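Local coordinates for protein ADP-dependent L-serine kinase SerK (Thermococcus kodakarensis KOD1, PDB 5X0B) that catalyses the ADP-dependent phosphorylation of free L-serine to O-phospho-L-serine, the first step from serine to cysteine, at residues Pro28-Val33 / Asp69-Trp74. Residues are numbered along the deposited sequence; the frame is centred on the assembly and turned at random.
Sequences PHEQLV and DGHHRW. With AMP (adenosine monophosphate), chain B.
His-71 and His-72, adjacent in the first turn of helix 71-80, each accept a backbone N-H from segment 28-33. His-29 N gives a nearly straight bond of 3.1 Å to His-71 NE2, although it lies 31° out of that imidazole plane; Val-33 N meets His-72 NE2 at 3.0 Å, in the ring plane but less straight. The CE1-NE2 edge of His-71 also points at one face of the His-29 ring in a T-shaped pair, with CE1 3.4 Å from His-29 CE1. A chi1 of 74°, setting CG between the two main-chain branches, turns the His-29 face to this edge; its nitrogens are held by Ile-67 O and Thr-223 OG1. Pro-28 packs CB on His-71 CD2 (3.6 Å) and CD on Trp-74 CH2 (3.7 Å). A water links His-71 ND1 (2.8 Å) to OE2 of Glu-30, the inferred active-site residue, whose carboxylate also accepts backbone N-H groups of Lys-221, Thr-222 and Thr-223. Across the His-72 ring from Val-33, ND1 donates to AMP O3P (2.8 Å). Arg-73 NE and NH2 donate to O1P and O2P, NH2 also salt-bridging Asp-69 OD2. With His-72 N and Arg-73 N donating to O3P and O1P, the N-terminus of helix 71-80, N-capped by Gly-70, forms the phosphate-binding part of the ParB-like domain's nucleotide site.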
ATOM      1  N   PRO A  28      -6.819   7.699   6.680  1.00 11.20           N
ATOM      2  CA  PRO A  28      -6.106   6.667   5.938  1.00 11.08           C
ATOM      3  C   PRO A  28      -6.718   6.460   4.548  1.00 11.81           C
ATOM      4  O   PRO A  28      -7.898   6.783   4.311  1.00 12.19           O
ATOM      5  CB  PRO A  28      -6.332   5.439   6.823  1.00 11.52           C
ATOM      6  CG  PRO A  28      -7.742   5.625   7.281  1.00 12.27           C
ATOM      7  CD  PRO A  28      -7.780   7.094   7.626  1.00 11.78           C
ATOM      8  N   HIS A  29      -5.915   5.951   3.629  1.00 11.81           N
ATOM      9  CA  HIS A  29      -6.387   5.556   2.305  1.00 12.88           C
ATOM     10  C   HIS A  29      -6.198   4.072   2.025  1.00 13.89           C
ATOM     11  O   HIS A  29      -6.541   3.621   0.932  1.00 14.78           O
ATOM     12  CB  HIS A  29      -5.743   6.450   1.231  1.00 12.55           C
ATOM     13  CG  HIS A  29      -4.296   6.170   0.939  1.00 12.02           C
ATOM     14  ND1 HIS A  29      -3.260   6.864   1.518  1.00 11.02           N
ATOM     15  CD2 HIS A  29      -3.721   5.316   0.064  1.00 12.78           C
ATOM     16  CE1 HIS A  29      -2.104   6.426   1.040  1.00 11.04           C
ATOM     17  NE2 HIS A  29      -2.358   5.488   0.154  1.00 12.09           N
ATOM     18  N   GLU A  30      -5.646   3.319   2.991  1.00 13.81           N
ATOM     19  CA  GLU A  30      -5.579   1.870   2.880  1.00 15.23           C
ATOM     20  C   GLU A  30      -6.022   1.196   4.167  1.00 15.63           C
ATOM     21  O   GLU A  30      -5.854   1.739   5.258  1.00 14.91           O
ATOM     22  CB  GLU A  30      -4.160   1.408   2.559  1.00 15.20           C
ATOM     23  CG  GLU A  30      -3.748   1.636   1.112  1.00 15.81           C
ATOM     24  CD  GLU A  30      -2.441   0.943   0.750  1.00 16.30           C
ATOM     25  OE1 GLU A  30      -2.024   1.060  -0.410  1.00 16.82           O
ATOM     26  OE2 GLU A  30      -1.852   0.273   1.613  1.00 16.33           O
ATOM     27  N   GLN A  31      -6.575  -0.003   4.006  1.00 17.39           N
ATOM     28  CA  GLN A  31      -6.763  -0.938   5.107  1.00 18.26           C
ATOM     29  C   GLN A  31      -5.436  -1.187   5.822  1.00 17.72           C
ATOM     30  O   GLN A  31      -4.373  -1.141   5.210  1.00 17.44           O
ATOM     31  CB  GLN A  31      -7.307  -2.263   4.595  1.00 20.21           C
ATOM     32  CG  GLN A  31      -8.749  -2.171   4.143  1.00 21.45           C
ATOM     33  CD  GLN A  31      -9.265  -3.483   3.603  1.00 23.70           C
ATOM     34  OE1 GLN A  31      -8.592  -4.150   2.835  1.00 24.62           O
ATOM     35  NE2 GLN A  31     -10.488  -3.836   3.963  1.00 25.01           N
ATOM     36  N   LEU A  32      -5.512  -1.426   7.117  1.00 17.88           N
ATOM     37  CA  LEU A  32      -4.316  -1.690   7.916  1.00 17.79           C
ATOM     38  C   LEU A  32      -3.914  -3.161   7.831  1.00 19.52           C
ATOM     39  O   LEU A  32      -4.753  -4.042   7.676  1.00 20.72           O
ATOM     40  CB  LEU A  32      -4.553  -1.299   9.376  1.00 17.21           C
ATOM     41  CG  LEU A  32      -5.065   0.107   9.670  1.00 16.25           C
ATOM     42  CD1 LEU A  32      -5.275   0.235  11.186  1.00 16.29           C
ATOM     43  CD2 LEU A  32      -4.065   1.128   9.150  1.00 15.20           C
ATOM     44  N   VAL A  33      -2.611  -3.396   7.792  1.00 19.68           N
ATOM     45  CA  VAL A  33      -2.003  -4.686   8.033  1.00 21.63           C
ATOM     46  C   VAL A  33      -1.680  -4.849   9.506  1.00 21.85           C
ATOM     47  O   VAL A  33      -0.856  -4.136  10.057  1.00 20.38           O
ATOM     48  CB  VAL A  33      -0.730  -4.865   7.181  1.00 21.79           C
ATOM     49  CG1 VAL A  33      -0.129  -6.247   7.395  1.00 23.46           C
ATOM     50  CG2 VAL A  33      -1.048  -4.679   5.698  1.00 22.30           C
ATOM     51  N   ASP A  69       1.908   8.753   3.738  1.00  8.92           N
ATOM     52  CA  ASP A  69       2.773   7.722   4.284  1.00  9.56           C
ATOM     53  C   ASP A  69       2.663   7.806   5.786  1.00  8.60           C
ATOM     54  O   ASP A  69       2.714   8.898   6.337  1.00  8.20           O
ATOM     55  CB  ASP A  69       4.223   7.910   3.819  1.00 10.46           C
ATOM     56  CG  ASP A  69       5.109   6.731   4.197  1.00 11.65           C
ATOM     57  OD1 ASP A  69       4.756   5.613   3.846  1.00 13.06           O
ATOM     58  OD2 ASP A  69       6.152   6.915   4.851  1.00 12.41           O
ATOM     59  N   GLY A  70       2.421   6.655   6.424  1.00  8.55           N
ATOM     60  CA  GLY A  70       2.267   6.574   7.878  1.00  8.04           C
ATOM     61  C   GLY A  70       1.026   5.911   8.439  1.00  8.18           C
ATOM     62  O   GLY A  70       0.668   6.186   9.576  1.00  7.74           O
ATOM     63  N   HIS A  71       0.342   5.065   7.671  1.00  8.64           N
ATOM     64  CA  HIS A  71      -0.856   4.404   8.189  1.00  9.15           C
ATOM     65  C   HIS A  71      -0.685   3.695   9.539  1.00  9.13           C
ATOM     66  O   HIS A  71      -1.509   3.876  10.439  1.00  8.85           O
ATOM     67  CB  HIS A  71      -1.406   3.409   7.183  1.00 10.14           C
ATOM     68  CG  HIS A  71      -1.968   4.042   5.957  1.00 10.38           C
ATOM     69  ND1 HIS A  71      -1.585   3.667   4.688  1.00 11.05           N
ATOM     70  CD2 HIS A  71      -2.878   5.026   5.801  1.00 10.29           C
ATOM     71  CE1 HIS A  71      -2.245   4.383   3.794  1.00 11.22           C
ATOM     72  NE2 HIS A  71      -3.047   5.209   4.443  1.00 10.72           N
ATOM     73  N   HIS A  72       0.380   2.913   9.686  1.00  9.35           N
ATOM     74  CA  HIS A  72       0.565   2.153  10.919  1.00  9.69           C
ATOM     75  C   HIS A  72       1.120   2.953  12.079  1.00  8.99           C
ATOM     76  O   HIS A  72       0.750   2.695  13.215  1.00  9.22           O
ATOM     77  CB  HIS A  72       1.325   0.873  10.640  1.00 10.55           C
ATOM     78  CG  HIS A  72       0.648   0.055   9.592  1.00 11.54           C
ATOM     79  ND1 HIS A  72       0.851   0.262   8.244  1.00 11.67           N
ATOM     80  CD2 HIS A  72      -0.341  -0.858   9.684  1.00 12.59           C
ATOM     81  CE1 HIS A  72       0.066  -0.539   7.553  1.00 12.73           C
ATOM     82  NE2 HIS A  72      -0.669  -1.228   8.405  1.00 13.30           N
ATOM     83  N   ARG A  73       1.948   3.952  11.797  1.00  8.25           N
ATOM     84  CA  ARG A  73       2.297   4.944  12.808  1.00  7.75           C
ATOM     85  C   ARG A  73       1.045   5.620  13.349  1.00  7.57           C
ATOM     86  O   ARG A  73       0.870   5.712  14.545  1.00  7.66           O
ATOM     87  CB  ARG A  73       3.235   6.017  12.232  1.00  7.41           C
ATOM     88  CG  ARG A  73       4.663   5.544  12.135  1.00  7.71           C
ATOM     89  CD  ARG A  73       5.491   6.412  11.196  1.00  7.70           C
ATOM     90  NE  ARG A  73       5.346   5.976   9.818  1.00  8.24           N
ATOM     91  CZ  ARG A  73       5.752   6.663   8.753  1.00  8.20           C
ATOM     92  NH1 ARG A  73       6.378   7.830   8.903  1.00  8.04           N
ATOM     93  NH2 ARG A  73       5.586   6.149   7.539  1.00  8.62           N
ATOM     94  N   TRP A  74       0.202   6.128  12.449  1.00  7.55           N
ATOM     95  CA  TRP A  74      -1.072   6.772  12.863  1.00  7.73           C
ATOM     96  C   TRP A  74      -1.928   5.822  13.699  1.00  8.57           C
ATOM     97  O   TRP A  74      -2.343   6.146  14.833  1.00  8.81           O
ATOM     98  CB  TRP A  74      -1.836   7.219  11.620  1.00  7.75           C
ATOM     99  CG  TRP A  74      -3.242   7.631  11.839  1.00  7.96           C
ATOM    100  CD1 TRP A  74      -3.703   8.783  12.384  1.00  8.04           C
ATOM    101  CD2 TRP A  74      -4.395   6.866  11.473  1.00  8.72           C
ATOM    102  NE1 TRP A  74      -5.092   8.789  12.382  1.00  8.74           N
ATOM    103  CE2 TRP A  74      -5.537   7.623  11.820  1.00  9.14           C
ATOM    104  CE3 TRP A  74      -4.566   5.615  10.869  1.00  9.21           C
ATOM    105  CZ2 TRP A  74      -6.834   7.167  11.581  1.00 10.04           C
ATOM    106  CZ3 TRP A  74      -5.846   5.153  10.645  1.00 10.16           C
ATOM    107  CH2 TRP A  74      -6.972   5.916  11.007  1.00 10.48           C
TER
HETATM  108  P   AMP B 301       3.799   2.881   8.258  1.00  9.00           P
HETATM  109  O1P AMP B 301       3.425   3.858   9.346  1.00  8.98           O
HETATM  110  O2P AMP B 301       4.887   3.337   7.326  1.00  9.07           O
HETATM  111  O3P AMP B 301       2.627   2.287   7.508  1.00  8.80           O
HETATM  112  O5' AMP B 301       4.401   1.569   9.005  1.00  9.61           O
HETATM  113  C5' AMP B 301       5.000   1.654  10.292  1.00 10.18           C
HETATM  114  C4' AMP B 301       6.286   2.484  10.210  1.00 10.63           C
HETATM  115  O4' AMP B 301       6.815   2.764  11.511  1.00 10.90           O
HETATM  116  C3' AMP B 301       7.420   1.800   9.453  1.00 11.07           C
HETATM  117  O3' AMP B 301       7.632   2.487   8.213  1.00 12.06           O
HETATM  118  C2' AMP B 301       8.643   1.936  10.340  1.00 11.16           C
HETATM  119  O2' AMP B 301       9.795   2.405   9.638  1.00 11.68           O
HETATM  120  C1' AMP B 301       8.191   3.003  11.304  1.00 10.69           C
HETATM  121  N9  AMP B 301       8.792   2.996  12.630  1.00 10.13           N
HETATM  122  C8  AMP B 301       9.309   1.965  13.339  1.00  9.81           C
HETATM  123  N7  AMP B 301       9.699   2.398  14.551  1.00  9.38           N
HETATM  124  C5  AMP B 301       9.410   3.717  14.626  1.00  9.32           C
HETATM  125  C6  AMP B 301       9.564   4.778  15.627  1.00  9.40           C
HETATM  126  N6  AMP B 301      10.139   4.496  16.831  1.00  9.68           N
HETATM  127  N1  AMP B 301       9.130   6.021  15.301  1.00  9.07           N
HETATM  128  C2  AMP B 301       8.566   6.305  14.101  1.00  8.84           C
HETATM  129  N3  AMP B 301       8.406   5.375  13.141  1.00  9.01           N
HETATM  130  C4  AMP B 301       8.808   4.103  13.351  1.00  9.53           C
HETATM  131  O   HOH W   1      -0.102   1.397   4.159  1.00 14.76           O